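Local coordinates for fiber protein (Snake adenovirus 1, PDB 4UMI) that probably attaches the virion to its host receptor through the head domain of the trimeric spike at each capsid vertex, at residues P100-L105 and E125-A130; V117-Q122 and D142-P147; R134-Y139 and S158-H163; P147-A152 and I185-I190. All coordinates share one frame; numbering follows the deposited sequence. Where two conformers were deposited one is given.

Interaction 1: P100-L105 and E125-A130; sequences PSKTSL and EEELGA
Glu125 carries CG trans to its backbone N (chi1 -178°) and runs on extended, while Ser104 holds OG between its own N and carbonyl carbon (chi1 50°), and these two settings bring hydroxyl and carboxylate together. Ser104 OG donates to Glu125 OE2 at 2.6 Å, meeting the oxygen on its anti side and tilted out of the carboxylate plane. Serine suits this place because its short arm sets a donor beside Glu125 OE2, which also has Glu127 OE2 3.1 Å away; the closeness of the two acids could raise the proton affinity, more likely of Glu127, since Glu125 is also paired with Arg134. A classic beta bulge underlies the arrangement: Ser104 and Leu105 both face Glu125, whose O takes Ser104 N at 2.9 Å and Leu105 N weakly at 3.4 Å. Further along, Lys102 stretches beside Glu127, pointing the same way, yet NZ stays 4.3 Å from OE1, beyond a salt bridge. Gly129, whose positive phi suits glycine, ends the pairing with its N on Pro100 O at 2.9 Å. The contact joins strands 101-112 and 118-128 as a hairpin; Glu125 OE1 bridges to Arg134 on strand 131-140, Leu105 packs on Phe159 of helix 154-161, and Glu126 pairs with Arg124 of the second subunit.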
loop_
_atom_site.group_PDB
_atom_site.type_symbol
_atom_site.label_atom_id
_atom_site.label_comp_id
_atom_site.label_asym_id
_atom_site.label_seq_id
_atom_site.Cartn_x
_atom_site.Cartn_y
_atom_site.Cartn_z
ATOM N N PRO A 100 3.966 22.143 1.034
ATOM C CA PRO A 100 3.125 21.994 -0.130
ATOM C C PRO A 100 3.358 20.620 -0.781
ATOM O O PRO A 100 4.462 20.045 -0.671
ATOM C CB PRO A 100 3.591 23.120 -1.046
ATOM C CG PRO A 100 4.934 23.433 -0.612
ATOM C CD PRO A 100 5.008 23.157 0.853
ATOM N N SER A 101 2.366 20.092 -1.499
ATOM C CA SER A 101 2.495 18.804 -2.173
ATOM C C SER A 101 1.737 18.838 -3.479
ATOM O O SER A 101 0.787 19.616 -3.632
ATOM C CB SER A 101 2.012 17.694 -1.258
ATOM O OG SER A 101 0.654 17.851 -0.983
ATOM N N LYS A 102 2.125 17.967 -4.401
ATOM C CA LYS A 102 1.360 17.765 -5.604
ATOM C C LYS A 102 1.684 16.408 -6.172
ATOM O O LYS A 102 2.730 15.805 -5.862
ATOM C CB LYS A 102 1.632 18.821 -6.657
ATOM C CG LYS A 102 3.001 18.755 -7.285
ATOM C CD LYS A 102 3.169 19.911 -8.249
ATOM C CE LYS A 102 4.543 19.944 -8.862
ATOM N NZ LYS A 102 4.644 21.017 -9.881
ATOM N N THR A 103 0.795 15.911 -7.019
ATOM C CA THR A 103 1.058 14.736 -7.853
ATOM C C THR A 103 1.603 15.184 -9.186
ATOM O O THR A 103 0.918 15.911 -9.906
ATOM C CB THR A 103 -0.205 13.937 -8.054
ATOM O OG1 THR A 103 -0.751 13.584 -6.782
ATOM C CG2 THR A 103 0.067 12.663 -8.827
ATOM N N SER A 104 2.859 14.854 -9.478
ATOM C CA SER A 104 3.543 15.328 -10.667
ATOM C C SER A 104 3.513 14.324 -11.814
ATOM O O SER A 104 3.799 14.670 -12.949
ATOM C CB SER A 104 4.974 15.702 -10.322
ATOM O OG SER A 104 5.576 14.645 -9.623
ATOM N N LEU A 105 3.114 13.083 -11.537
ATOM C CA LEU A 105 2.959 12.042 -12.557
ATOM C C LEU A 105 1.943 11.027 -12.073
ATOM O O LEU A 105 1.997 10.611 -10.938
ATOM C CB LEU A 105 4.274 11.282 -12.767
ATOM C CG LEU A 105 4.284 10.176 -13.820
ATOM C CD1 LEU A 105 4.214 10.750 -15.224
ATOM C CD2 LEU A 105 5.510 9.293 -13.667
ATOM N N GLU A 125 4.117 9.748 -9.198
ATOM C CA GLU A 125 5.103 10.562 -8.506
ATOM C C GLU A 125 4.364 11.608 -7.693
ATOM O O GLU A 125 3.507 12.347 -8.195
ATOM C CB GLU A 125 6.102 11.202 -9.466
ATOM C CG GLU A 125 7.139 11.998 -8.710
ATOM C CD GLU A 125 8.154 12.659 -9.597
ATOM O OE1 GLU A 125 9.034 11.977 -10.129
ATOM O OE2 GLU A 125 8.096 13.884 -9.746
ATOM N N GLU A 126 4.730 11.683 -6.408
ATOM C CA GLU A 126 4.239 12.735 -5.500
ATOM C C GLU A 126 5.449 13.572 -5.101
ATOM O O GLU A 126 6.529 13.028 -4.856
ATOM C CB GLU A 126 3.599 12.160 -4.212
ATOM C CG GLU A 126 2.997 13.267 -3.360
ATOM C CD GLU A 126 2.561 12.906 -1.950
ATOM O OE1 GLU A 126 2.509 11.737 -1.568
ATOM O OE2 GLU A 126 2.264 13.840 -1.172
ATOM N N GLU A 127 5.285 14.878 -5.021
ATOM C CA GLU A 127 6.290 15.739 -4.463
ATOM C C GLU A 127 5.710 16.336 -3.210
ATOM O O GLU A 127 4.574 16.807 -3.214
ATOM C CB GLU A 127 6.664 16.806 -5.451
ATOM C CG GLU A 127 7.348 16.270 -6.701
ATOM C CD GLU A 127 7.468 17.286 -7.798
ATOM O OE1 GLU A 127 7.189 18.463 -7.579
ATOM O OE2 GLU A 127 7.832 16.890 -8.908
ATOM N N LEU A 128 6.466 16.365 -2.121
ATOM C CA LEU A 128 5.959 16.975 -0.870
ATOM C C LEU A 128 7.148 17.631 -0.212
ATOM O O LEU A 128 8.127 16.955 0.188
ATOM C CB LEU A 128 5.260 15.986 0.065
ATOM C CG LEU A 128 5.947 14.787 0.647
ATOM C CD1 LEU A 128 5.129 14.282 1.848
ATOM C CD2 LEU A 128 6.024 13.718 -0.422
ATOM N N GLY A 129 7.112 18.947 -0.097
ATOM C CA GLY A 129 8.248 19.640 0.454
ATOM C C GLY A 129 9.509 19.330 -0.303
ATOM O O GLY A 129 9.547 19.446 -1.528
ATOM N N ALA A 130 10.542 18.953 0.436
ATOM C CA ALA A 130 11.825 18.591 -0.123
ATOM C C ALA A 130 11.826 17.214 -0.814
ATOM O O ALA A 130 12.815 16.860 -1.459
ATOM C CB ALA A 130 12.880 18.591 0.975
#

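Interaction 2: V117-Q122 and D142-P147; sequences VSFAFQ and DGLTGP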
loop_
_atom_site.group_PDB
_atom_site.type_symbol
_atom_site.label_atom_id
_atom_site.label_comp_id
_atom_site.label_asym_id
_atom_site.label_seq_id
_atom_site.Cartn_x
_atom_site.Cartn_y
_atom_site.Cartn_z
ATOM N N VAL A 117 -0.515 -13.789 -20.481
ATOM C CA VAL A 117 -0.614 -13.200 -19.135
ATOM C C VAL A 117 -0.590 -11.699 -19.297
ATOM O O VAL A 117 0.195 -11.194 -20.068
ATOM C CB VAL A 117 0.559 -13.636 -18.229
ATOM C CG1 VAL A 117 0.549 -12.910 -16.892
ATOM C CG2 VAL A 117 0.564 -15.142 -18.007
ATOM N N SER A 118 -1.410 -11.000 -18.529
ATOM C CA SER A 118 -1.473 -9.560 -18.602
ATOM C C SER A 118 -1.343 -8.929 -17.234
ATOM O O SER A 118 -1.892 -9.453 -16.254
ATOM C CB SER A 118 -2.676 -9.081 -19.364
ATOM O OG SER A 118 -3.824 -9.365 -18.652
ATOM N N PHE A 119 -0.603 -7.829 -17.200
ATOM C CA PHE A 119 -0.428 -6.995 -16.024
ATOM C C PHE A 119 -0.884 -5.580 -16.302
ATOM O O PHE A 119 -0.720 -5.099 -17.414
ATOM C CB PHE A 119 1.046 -6.900 -15.581
ATOM C CG PHE A 119 1.460 -7.963 -14.638
ATOM C CD1 PHE A 119 1.753 -9.241 -15.054
ATOM C CD2 PHE A 119 1.625 -7.650 -13.315
ATOM C CE1 PHE A 119 2.151 -10.181 -14.153
ATOM C CE2 PHE A 119 2.025 -8.586 -12.400
ATOM C CZ PHE A 119 2.307 -9.853 -12.828
ATOM N N ALA A 120 -1.404 -4.896 -15.287
ATOM C CA ALA A 120 -1.540 -3.458 -15.315
ATOM C C ALA A 120 -0.570 -2.894 -14.324
ATOM O O ALA A 120 -0.446 -3.371 -13.178
ATOM C CB ALA A 120 -2.945 -3.049 -14.981
ATOM N N PHE A 121 0.166 -1.893 -14.769
ATOM C CA PHE A 121 1.097 -1.148 -13.939
ATOM C C PHE A 121 0.625 0.307 -13.864
ATOM O O PHE A 121 0.187 0.867 -14.862
ATOM C CB PHE A 121 2.495 -1.195 -14.494
ATOM C CG PHE A 121 3.124 -2.554 -14.418
ATOM C CD1 PHE A 121 3.713 -2.989 -13.253
ATOM C CD2 PHE A 121 3.119 -3.409 -15.493
ATOM C CE1 PHE A 121 4.287 -4.240 -13.174
ATOM C CE2 PHE A 121 3.694 -4.644 -15.420
ATOM C CZ PHE A 121 4.232 -5.064 -14.253
ATOM N N GLN A 122 0.781 0.933 -12.709
ATOM C CA GLN A 122 0.564 2.359 -12.517
ATOM C C GLN A 122 1.824 2.952 -11.942
ATOM O O GLN A 122 2.397 2.415 -10.989
ATOM C CB GLN A 122 -0.660 2.637 -11.627
ATOM C CG GLN A 122 -0.845 4.072 -11.163
ATOM C CD GLN A 122 -1.901 4.188 -10.123
ATOM O OE1 GLN A 122 -2.302 3.186 -9.505
ATOM N NE2 GLN A 122 -2.296 5.407 -9.838
ATOM N N ASP A 142 -4.089 -12.957 -13.300
ATOM C CA ASP A 142 -3.536 -14.225 -13.706
ATOM C C ASP A 142 -2.645 -14.824 -12.653
ATOM O O ASP A 142 -2.221 -14.160 -11.696
ATOM C CB ASP A 142 -2.766 -14.030 -14.998
ATOM C CG ASP A 142 -3.655 -13.560 -16.155
ATOM O OD1 ASP A 142 -4.824 -14.044 -16.256
ATOM O OD2 ASP A 142 -3.200 -12.674 -16.941
ATOM N N GLY A 143 -2.423 -16.111 -12.771
ATOM C CA GLY A 143 -1.311 -16.739 -12.099
ATOM C C GLY A 143 -0.058 -16.515 -12.916
ATOM O O GLY A 143 -0.085 -16.150 -14.106
ATOM N N LEU A 144 1.058 -16.714 -12.271
ATOM C CA LEU A 144 2.306 -16.531 -12.941
ATOM C C LEU A 144 3.176 -17.699 -12.592
ATOM O O LEU A 144 3.457 -17.949 -11.411
ATOM C CB LEU A 144 2.847 -15.167 -12.539
ATOM C CG LEU A 144 4.000 -14.583 -13.296
ATOM C CD1 LEU A 144 3.720 -14.400 -14.765
ATOM C CD2 LEU A 144 4.429 -13.293 -12.641
ATOM N N THR A 145 3.637 -18.398 -13.642
ATOM C CA THR A 145 4.388 -19.647 -13.538
ATOM C C THR A 145 5.911 -19.455 -13.812
ATOM O O THR A 145 6.696 -20.432 -13.881
ATOM C CB THR A 145 3.886 -20.657 -14.579
ATOM O OG1 THR A 145 4.169 -20.152 -15.896
ATOM C CG2 THR A 145 2.386 -20.962 -14.441
ATOM N N GLY A 146 6.333 -18.222 -14.031
ATOM C CA GLY A 146 7.731 -17.895 -14.309
ATOM C C GLY A 146 7.804 -16.387 -14.468
ATOM O O GLY A 146 6.812 -15.683 -14.318
ATOM N N PRO A 147 8.989 -15.852 -14.762
ATOM C CA PRO A 147 9.132 -14.398 -14.893
ATOM C C PRO A 147 8.219 -13.839 -15.976
ATOM O O PRO A 147 7.973 -14.463 -16.994
ATOM C CB PRO A 147 10.623 -14.231 -15.226
ATOM C CG PRO A 147 11.263 -15.469 -14.676
ATOM C CD PRO A 147 10.269 -16.541 -14.916
HETATM O O HOH W 1 -4.687 -12.213 -19.319
#
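In the beta-sandwich of the fibre head, the loop 142-147 that leads from strand 131-140 to strand 148-151 is fastened by Asp142 and Leu144 to Val117, Ser118 and Phe119, at the start of strand 118-128. The loop passes from one sheet of the sandwich to the other, and the contact holds its first half against the strand with a polar clamp outside and an apolar patch within. In the patch, Leu144 presents its two methyl branches to different partners. CD1 meets Val117 CG1 at 4.1 Å, whereas CD2 comes to the edge of the Phe119 ring, near the ring plane, 4.0 Å from CZ; the two side chains cross at about a right angle. A branched leucine suits this corner because one residue can fill both sites, and Leu144 also packs on Leu188 and Ile190 of strand 185-190. Val117 slides past Asp142 in the opposite direction, with CG1 lying 4.0 Å from Asp142 CB. The clamp is the carboxylate: with CG beside its own backbone N (chi1 -62°), Asp142 turns OD2 to the strand, where Ser118 N donates to it at 2.9 Å, almost straight at 168° and nearly along the C-O axis of OD2. Aspartate fits because its short arm delivers an acceptor to the first peptide N-H of the strand. A water gives the same oxygen a second partner, donating to Asp142 OD2 at 2.8 Å.

Interaction 3: R134-Y139 and S158-H163; sequences RTLFAY and SFLTAH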
loop_
_atom_site.group_PDB
_atom_site.type_symbol
_atom_site.label_atom_id
_atom_site.label_comp_id
_atom_site.label_asym_id
_atom_site.label_seq_id
_atom_site.Cartn_x
_atom_site.Cartn_y
_atom_site.Cartn_z
ATOM N N ARG A 134 8.165 8.081 -5.551
ATOM C CA ARG A 134 7.780 7.406 -6.787
ATOM C C ARG A 134 7.259 6.029 -6.434
ATOM O O ARG A 134 7.978 5.257 -5.793
ATOM C CB ARG A 134 8.921 7.311 -7.786
ATOM C CG ARG A 134 9.207 8.669 -8.406
ATOM C CD ARG A 134 10.480 8.711 -9.186
ATOM N NE ARG A 134 10.765 10.085 -9.649
ATOM C CZ ARG A 134 11.973 10.655 -9.671
ATOM N NH1 ARG A 134 13.060 10.003 -9.252
ATOM N NH2 ARG A 134 12.103 11.898 -10.108
ATOM N N THR A 135 6.029 5.747 -6.816
ATOM C CA THR A 135 5.370 4.475 -6.514
ATOM C C THR A 135 4.986 3.729 -7.779
ATOM O O THR A 135 4.381 4.296 -8.691
ATOM C CB THR A 135 4.099 4.692 -5.679
ATOM O OG1 THR A 135 4.394 5.457 -4.502
ATOM C CG2 THR A 135 3.466 3.387 -5.256
ATOM N N LEU A 136 5.353 2.451 -7.812
ATOM C CA LEU A 136 4.906 1.516 -8.828
ATOM C C LEU A 136 3.799 0.623 -8.233
ATOM O O LEU A 136 4.059 -0.041 -7.231
ATOM C CB LEU A 136 6.061 0.653 -9.299
ATOM C CG LEU A 136 5.727 -0.330 -10.408
ATOM C CD1 LEU A 136 5.423 0.376 -11.726
ATOM C CD2 LEU A 136 6.863 -1.339 -10.597
ATOM N N PHE A 137 2.638 0.592 -8.852
ATOM C CA PHE A 137 1.566 -0.294 -8.492
ATOM C C PHE A 137 1.475 -1.351 -9.588
ATOM O O PHE A 137 1.613 -1.049 -10.766
ATOM C CB PHE A 137 0.230 0.456 -8.414
ATOM C CG PHE A 137 0.161 1.540 -7.397
ATOM C CD1 PHE A 137 0.486 2.862 -7.691
ATOM C CD2 PHE A 137 -0.336 1.257 -6.137
ATOM C CE1 PHE A 137 0.315 3.828 -6.704
ATOM C CE2 PHE A 137 -0.475 2.223 -5.175
ATOM C CZ PHE A 137 -0.135 3.510 -5.447
ATOM N N ALA A 138 1.279 -2.599 -9.164
ATOM C CA ALA A 138 1.178 -3.700 -10.122
ATOM C C ALA A 138 -0.007 -4.601 -9.788
ATOM O O ALA A 138 -0.228 -4.903 -8.612
ATOM C CB ALA A 138 2.433 -4.550 -10.077
ATOM N N TYR A 139 -0.733 -5.045 -10.803
ATOM C CA TYR A 139 -1.861 -5.954 -10.614
ATOM C C TYR A 139 -1.943 -6.938 -11.757
ATOM O O TYR A 139 -1.769 -6.567 -12.916
ATOM C CB TYR A 139 -3.200 -5.169 -10.583
ATOM C CG TYR A 139 -4.410 -6.080 -10.695
ATOM C CD1 TYR A 139 -4.824 -6.843 -9.625
ATOM C CD2 TYR A 139 -5.094 -6.239 -11.894
ATOM C CE1 TYR A 139 -5.863 -7.751 -9.722
ATOM C CE2 TYR A 139 -6.135 -7.129 -11.998
ATOM C CZ TYR A 139 -6.520 -7.878 -10.914
ATOM O OH TYR A 139 -7.541 -8.792 -10.992
ATOM N N SER A 158 11.321 4.959 -18.587
ATOM C CA SER A 158 12.010 6.071 -17.947
ATOM C C SER A 158 11.747 6.089 -16.441
ATOM O O SER A 158 12.658 6.231 -15.636
ATOM C CB SER A 158 11.560 7.400 -18.584
ATOM O OG SER A 158 12.203 8.525 -17.997
ATOM N N PHE A 159 10.481 5.954 -16.060
ATOM C CA PHE A 159 10.117 5.979 -14.638
ATOM C C PHE A 159 10.829 4.826 -13.899
ATOM O O PHE A 159 11.380 5.015 -12.829
ATOM C CB PHE A 159 8.614 5.796 -14.546
ATOM C CG PHE A 159 8.084 5.735 -13.138
ATOM C CD1 PHE A 159 7.734 6.865 -12.463
ATOM C CD2 PHE A 159 7.940 4.507 -12.494
ATOM C CE1 PHE A 159 7.211 6.825 -11.190
ATOM C CE2 PHE A 159 7.422 4.470 -11.238
ATOM C CZ PHE A 159 7.060 5.613 -10.591
ATOM N N LEU A 160 10.796 3.628 -14.474
ATOM C CA LEU A 160 11.353 2.452 -13.811
ATOM C C LEU A 160 12.879 2.526 -13.669
ATOM O O LEU A 160 13.454 2.087 -12.657
ATOM C CB LEU A 160 10.959 1.191 -14.540
ATOM C CG LEU A 160 9.473 0.851 -14.429
ATOM C CD1 LEU A 160 9.131 -0.285 -15.350
ATOM C CD2 LEU A 160 9.051 0.520 -13.005
ATOM N N THR A 161 13.562 3.112 -14.659
ATOM C CA THR A 161 15.016 3.136 -14.667
ATOM C C THR A 161 15.533 4.149 -13.653
ATOM O O THR A 161 16.678 4.067 -13.212
ATOM C CB THR A 161 15.547 3.486 -16.059
ATOM O OG1 THR A 161 15.167 4.812 -16.395
ATOM C CG2 THR A 161 15.097 2.525 -17.075
ATOM N N ALA A 162 14.693 5.099 -13.261
ATOM C CA ALA A 162 15.109 6.134 -12.307
ATOM C C ALA A 162 15.398 5.634 -10.873
ATOM O O ALA A 162 16.048 6.314 -10.075
ATOM C CB ALA A 162 14.098 7.273 -12.286
ATOM N N HIS A 163 14.954 4.434 -10.537
ATOM C CA HIS A 163 15.072 3.958 -9.175
ATOM C C HIS A 163 16.531 3.875 -8.821
ATOM O O HIS A 163 17.317 3.432 -9.620
ATOM C CB HIS A 163 14.434 2.579 -9.099
ATOM C CG HIS A 163 14.194 2.078 -7.716
ATOM N ND1 HIS A 163 15.201 1.685 -6.862
ATOM C CD2 HIS A 163 13.035 1.888 -7.041
ATOM C CE1 HIS A 163 14.679 1.293 -5.718
ATOM N NE2 HIS A 163 13.363 1.390 -5.808
#
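Apolar contacts dominate between Leu136 and Leu160 and around the ring of Phe159. Leu136 and Leu160 cross at about a right angle, with Leu160 CD2 set against both methyl branches of Leu136, 3.7 Å from CD2 and 3.8 Å from CD1. In Phe159 the first torsion, 177°, swings the ring away from the backbone N and toward the strand, where CZ lies 3.8 Å from Arg134 CB. Arg134 serves here through its aliphatic stem: it slides past Phe159 in the opposite direction, CB and CG touching the ring, while its guanidinium plane stands 76° from that of the ring. The ring also meets backbone, with CZ 3.5 Å from Thr135 O and the ring edge turned to Thr135 N. The charged end of Arg134 goes elsewhere: NH1 bonds to Tyr204 OH, while Ala162 CB, small enough to pass close by, lies 4.2 Å from NH1. Leucine and phenylalanine suit a buried seam that needs bulk without polar ends. Helix 154-161 thus rests on strand 131-140, flanked by Trp168 of strand 168-172, which meets Phe159, and by Val181 of strand 175-182, which meets Leu160.

Interaction 4: P147-A152 and I185-I190; sequences PFKAPA and ILTLEI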
loop_
_atom_site.group_PDB
_atom_site.type_symbol
_atom_site.label_atom_id
_atom_site.label_comp_id
_atom_site.label_asym_id
_atom_site.label_seq_id
_atom_site.Cartn_x
_atom_site.Cartn_y
_atom_site.Cartn_z
ATOM N N PRO A 147 8.989 -15.852 -14.762
ATOM C CA PRO A 147 9.132 -14.398 -14.893
ATOM C C PRO A 147 8.219 -13.839 -15.976
ATOM O O PRO A 147 7.973 -14.463 -16.994
ATOM C CB PRO A 147 10.623 -14.231 -15.226
ATOM C CG PRO A 147 11.263 -15.469 -14.676
ATOM C CD PRO A 147 10.269 -16.541 -14.916
ATOM N N PHE A 148 7.706 -12.643 -15.730
ATOM C CA PHE A 148 6.877 -11.936 -16.685
ATOM C C PHE A 148 7.737 -10.926 -17.445
ATOM O O PHE A 148 8.373 -10.091 -16.832
ATOM C CB PHE A 148 5.757 -11.206 -15.945
ATOM C CG PHE A 148 4.876 -10.401 -16.842
ATOM C CD1 PHE A 148 3.881 -11.012 -17.581
ATOM C CD2 PHE A 148 5.063 -9.042 -16.967
ATOM C CE1 PHE A 148 3.067 -10.271 -18.410
ATOM C CE2 PHE A 148 4.259 -8.309 -17.828
ATOM C CZ PHE A 148 3.253 -8.920 -18.526
ATOM N N LYS A 149 7.766 -11.038 -18.776
ATOM C CA LYS A 149 8.537 -10.159 -19.615
ATOM C C LYS A 149 7.654 -9.594 -20.704
ATOM O O LYS A 149 6.943 -10.329 -21.388
ATOM C CB LYS A 149 9.664 -10.947 -20.253
ATOM C CG LYS A 149 10.767 -11.284 -19.298
ATOM C CD LYS A 149 11.907 -12.049 -19.965
ATOM C CE LYS A 149 13.187 -11.225 -20.098
ATOM N NZ LYS A 149 13.962 -11.092 -18.821
ATOM N N ALA A 150 7.714 -8.285 -20.872
ATOM C CA ALA A 150 6.909 -7.638 -21.904
ATOM C C ALA A 150 7.435 -6.237 -22.205
ATOM O O ALA A 150 8.065 -5.604 -21.366
ATOM C CB ALA A 150 5.479 -7.558 -21.464
ATOM N N PRO A 151 7.234 -5.783 -23.448
ATOM C CA PRO A 151 7.629 -4.444 -23.818
ATOM C C PRO A 151 6.875 -3.389 -23.048
ATOM O O PRO A 151 5.666 -3.523 -22.845
ATOM C CB PRO A 151 7.246 -4.357 -25.301
ATOM C CG PRO A 151 6.966 -5.737 -25.748
ATOM C CD PRO A 151 6.566 -6.506 -24.544
ATOM N N ALA A 152 7.601 -2.374 -22.596
ATOM C CA ALA A 152 7.021 -1.244 -21.868
ATOM C C ALA A 152 7.223 0.025 -22.681
ATOM O O ALA A 152 8.188 0.139 -23.436
ATOM C CB ALA A 152 7.713 -1.110 -20.542
ATOM N N ILE A 185 12.197 -3.399 -22.252
ATOM C CA ILE A 185 11.514 -4.656 -21.895
ATOM C C ILE A 185 11.431 -4.732 -20.367
ATOM O O ILE A 185 12.458 -4.682 -19.703
ATOM C CB ILE A 185 12.272 -5.898 -22.403
ATOM C CG1 ILE A 185 12.475 -5.819 -23.924
ATOM C CG2 ILE A 185 11.550 -7.166 -21.966
ATOM C CD1 ILE A 185 11.203 -5.813 -24.728
ATOM N N LEU A 186 10.213 -4.792 -19.822
ATOM C CA LEU A 186 10.029 -4.967 -18.386
ATOM C C LEU A 186 10.181 -6.436 -18.041
ATOM O O LEU A 186 9.604 -7.281 -18.736
ATOM C CB LEU A 186 8.653 -4.440 -18.024
ATOM C CG LEU A 186 8.240 -4.594 -16.570
ATOM C CD1 LEU A 186 7.316 -3.461 -16.166
ATOM C CD2 LEU A 186 7.575 -5.923 -16.276
ATOM N N THR A 187 10.904 -6.718 -16.967
ATOM C CA THR A 187 10.942 -8.036 -16.379
ATOM C C THR A 187 10.454 -7.987 -14.935
ATOM O O THR A 187 10.886 -7.106 -14.202
ATOM C CB THR A 187 12.349 -8.649 -16.393
ATOM O OG1 THR A 187 12.793 -8.798 -17.746
ATOM C CG2 THR A 187 12.384 -10.038 -15.719
ATOM N N LEU A 188 9.560 -8.924 -14.577
ATOM C CA LEU A 188 9.157 -9.109 -13.187
ATOM C C LEU A 188 9.606 -10.524 -12.853
ATOM O O LEU A 188 9.040 -11.498 -13.367
ATOM C CB LEU A 188 7.641 -8.963 -13.037
ATOM C CG LEU A 188 7.104 -9.475 -11.661
ATOM C CD1 LEU A 188 7.596 -8.720 -10.460
ATOM C CD2 LEU A 188 5.624 -9.635 -11.671
ATOM N N GLU A 189 10.603 -10.614 -11.992
ATOM C CA GLU A 189 11.090 -11.914 -11.506
ATOM C C GLU A 189 10.383 -12.231 -10.211
ATOM O O GLU A 189 10.139 -11.313 -9.460
ATOM C CB GLU A 189 12.600 -11.832 -11.238
ATOM C CG GLU A 189 13.423 -11.525 -12.451
ATOM C CD GLU A 189 14.837 -11.999 -12.349
ATOM O OE1 GLU A 189 15.385 -12.156 -11.210
ATOM O OE2 GLU A 189 15.399 -12.215 -13.441
ATOM N N ILE A 190 10.062 -13.490 -9.950
ATOM C CA ILE A 190 9.277 -13.867 -8.799
ATOM C C ILE A 190 9.929 -14.933 -7.939
ATOM O O ILE A 190 10.608 -15.805 -8.404
ATOM C CB ILE A 190 7.848 -14.320 -9.188
ATOM C CG1 ILE A 190 7.870 -15.477 -10.207
ATOM C CG2 ILE A 190 7.109 -13.158 -9.779
ATOM C CD1 ILE A 190 6.517 -15.996 -10.579
#
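The ring of Phe148 has Leu186 CD2 at its edge, near the ring plane, 4.1 Å from CD2 of the phenylalanine, and the two side chains cross obliquely. The ring of Phe119 also meets it, with the planes inclined at about 45°. Closer to the backbone, Phe148 CB packs against Leu188 CB at 4.1 Å. Phe148, Ala150, Leu186 and Leu188 share one face of the sheet, where large apolar groups suit the interior and the small alanine packs on Leu111. The other face carries Lys149, Pro151, Ile185 and Thr187. Lys149 and Thr187 lie side by side, and the lysine bends late in its chain (chi3 110°, chi4 77°), which curls NZ back to donate to Thr187 OG1 at 2.8 Å. Thus the long lysine can fold its amine back beside a threonine whose hydroxyl accepts. Ile185 CD1 rests 3.9 Å from Pro151 CA. Proline is tolerated here because Pro151 and Ile185 form a non-hydrogen-bonded pair, which needs no N-H from it. The backbone bonds run through Phe148 with Leu188 and Ala150 with Leu186, in both directions; Leu188 N reaches Phe148 O at 2.8 Å and Leu186 N reaches Ala150 O at 2.8 Å. This regular antiparallel pairing, with strand 148-151 outermost in its sheet within the chain and an apolar face turned to strands 101-112 and 118-128, is characteristic of the antiparallel beta-sandwich of adenovirus fibre heads.

Overall arrangement
Interaction 3 lies nearest the chain's centre and is the most buried, a helix set on a strand by apolar groups. Interactions 1 and 4 are both antiparallel strand pairs, one in each sheet, but they sit on opposite sides of the centre. The pair of interaction 1 is bulged, rich in acidic groups and close to other subunits, whereas that of interaction 4 is regular and touches no other chain. Interactions 1 and 2 draw on the two ends of strand 118-128. Interaction 2, partly buried, joins a carboxylate-to-backbone bond to apolar packing, and meets interaction 4 where Phe119 packs on Leu188, while Leu160 on Leu186 ties interactions 3 and 4 together.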